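Local coordinates for GlcNAc Inducible Gene 2, GIG2 (Candida albicans, PDB 6AKZ), which binds a ferric ion in a cupin-type fold and is probably an oxygenase of the DUF1479 family, at residues I335-D340 against E356-H361. Residues are numbered along the deposited sequence; the frame is centred on the assembly and turned at random.
Sequences IISIPD and EVDREH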
# COMPACT_ATOMS: atom_id res chain seq x y z
N ILE A 335 14.19 -9.64 -6.27
CA ILE A 335 12.89 -9.61 -6.87
C ILE A 335 12.50 -11.00 -7.36
O ILE A 335 13.27 -11.70 -8.05
CB ILE A 335 12.81 -8.60 -8.01
CG1 ILE A 335 13.23 -7.19 -7.55
CG2 ILE A 335 11.42 -8.51 -8.54
CD1 ILE A 335 13.60 -6.30 -8.71
N ILE A 336 11.33 -11.43 -6.92
CA ILE A 336 10.74 -12.68 -7.32
C ILE A 336 9.30 -12.54 -7.68
O ILE A 336 8.57 -11.63 -7.19
CB ILE A 336 10.88 -13.75 -6.20
CG1 ILE A 336 10.37 -13.25 -4.86
CG2 ILE A 336 12.33 -14.15 -6.09
CD1 ILE A 336 10.17 -14.39 -3.90
N SER A 337 8.83 -13.47 -8.51
CA SER A 337 7.38 -13.58 -8.72
C SER A 337 6.73 -14.09 -7.49
O SER A 337 7.36 -14.86 -6.74
CB SER A 337 7.04 -14.57 -9.84
OG SER A 337 7.52 -14.03 -11.04
N ILE A 338 5.45 -13.75 -7.33
CA ILE A 338 4.66 -14.47 -6.29
C ILE A 338 4.43 -15.92 -6.69
O ILE A 338 4.62 -16.29 -7.85
CB ILE A 338 3.34 -13.76 -5.99
CG1 ILE A 338 2.48 -13.68 -7.26
CG2 ILE A 338 3.65 -12.43 -5.28
CD1 ILE A 338 1.10 -13.24 -6.95
N PRO A 339 4.07 -16.79 -5.71
CA PRO A 339 3.65 -18.19 -5.99
C PRO A 339 2.47 -18.24 -6.93
O PRO A 339 1.81 -17.22 -7.22
CB PRO A 339 3.41 -18.82 -4.59
CG PRO A 339 3.69 -17.74 -3.60
CD PRO A 339 4.09 -16.50 -4.27
N ASP A 340 2.27 -19.42 -7.51
CA ASP A 340 1.10 -19.69 -8.37
C ASP A 340 -0.16 -19.14 -7.67
O ASP A 340 -0.31 -19.29 -6.48
CB ASP A 340 0.95 -21.20 -8.63
CG ASP A 340 2.07 -21.75 -9.51
OD1 ASP A 340 2.85 -20.98 -10.18
OD2 ASP A 340 2.17 -23.01 -9.51
N GLU A 356 6.43 -4.88 -8.62
CA GLU A 356 6.10 -4.52 -10.05
C GLU A 356 5.23 -5.64 -10.60
O GLU A 356 5.11 -6.69 -10.00
CB GLU A 356 7.39 -4.45 -10.88
CG GLU A 356 8.25 -5.68 -10.78
CD GLU A 356 9.55 -5.69 -11.62
OE1 GLU A 356 9.93 -4.65 -12.18
OE2 GLU A 356 10.17 -6.80 -11.71
N VAL A 357 4.60 -5.39 -11.74
CA VAL A 357 3.84 -6.46 -12.45
C VAL A 357 4.74 -7.12 -13.46
O VAL A 357 5.76 -6.59 -13.88
CB VAL A 357 2.56 -6.02 -13.15
CG1 VAL A 357 1.42 -5.96 -12.14
CG2 VAL A 357 2.79 -4.74 -13.92
N ASP A 358 4.42 -8.35 -13.81
CA ASP A 358 5.19 -9.08 -14.80
C ASP A 358 5.16 -8.33 -16.14
O ASP A 358 4.09 -7.81 -16.55
CB ASP A 358 4.61 -10.49 -15.02
CG ASP A 358 4.94 -11.46 -13.94
OD1 ASP A 358 6.14 -11.63 -13.66
OD2 ASP A 358 4.01 -12.18 -13.44
N ARG A 359 6.34 -8.23 -16.77
CA ARG A 359 6.52 -7.60 -18.10
C ARG A 359 5.64 -8.34 -19.16
O ARG A 359 4.90 -7.74 -19.96
CB ARG A 359 8.03 -7.65 -18.49
N GLU A 360 5.66 -9.63 -19.12
CA GLU A 360 4.93 -10.39 -20.09
C GLU A 360 3.89 -11.30 -19.48
O GLU A 360 3.98 -11.62 -18.35
CB GLU A 360 5.93 -11.31 -20.79
CG GLU A 360 7.05 -10.65 -21.55
CD GLU A 360 6.54 -9.74 -22.62
OE1 GLU A 360 5.56 -10.08 -23.28
OE2 GLU A 360 7.13 -8.68 -22.83
N HIS A 361 2.91 -11.73 -20.29
CA HIS A 361 1.89 -12.67 -19.86
C HIS A 361 1.71 -13.71 -20.94
O HIS A 361 0.98 -13.50 -21.86
CB HIS A 361 0.56 -12.03 -19.58
CG HIS A 361 -0.48 -13.02 -19.14
ND1 HIS A 361 -1.80 -12.69 -18.94
CD2 HIS A 361 -0.37 -14.33 -18.89
CE1 HIS A 361 -2.46 -13.77 -18.57
NE2 HIS A 361 -1.61 -14.77 -18.51
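I335 and E356 meet across the width of a small three-stranded antiparallel sheet, in which strands 336-337 and 355-357 form the two edges and strand 272-274 lies between them. Both edges run antiparallel to the middle strand and hence parallel to each other, within the double-stranded beta-helix (jelly-roll) expected of the cupin clan. The CA atoms of I335 and E356 are 9.1 Å apart, the spacing of next-but-one strands, and the two closest approaches between the segments are both made by side chains. I335 sends its CB toward the far edge, and its methyl CG2, anti to the backbone N, touches carboxylate oxygen OE2 of E356 at 3.8 Å, a van der Waals contact. The E356 side chain starts off to one side and its end swings back toward the isoleucine; CG lies between the backbone N and the carbonyl carbon (chi1 53°), and the extended chain crosses I335 at about a right angle. That same OE2 forms a salt bridge with NE of R273, a middle-strand residue touched from both edges, by I335 and S337 on one and by D358 on the other. E356 follows the iron ligand H355 directly, and its side chain lies about 7 Å from the ferric ion, which H192, D194 and H355 coordinate as a two-histidine, one-carboxylate triad. I336 turns away from the second segment, its backbone hydrogen-bonded to V274. At S337 and D358, where the second segment has already left its strand, the CA atoms are 7.9 Å apart. D358 divides its oxygens: OD2 hydrogen-bonds to OG1 of T271, while OD1 of D358 stands 3.8 Å from OG of S337, too long for a hydrogen bond. I338 keeps a backbone hydrogen bond to L272, and beyond it OD1 of D340 accepts the backbone N-H of S267.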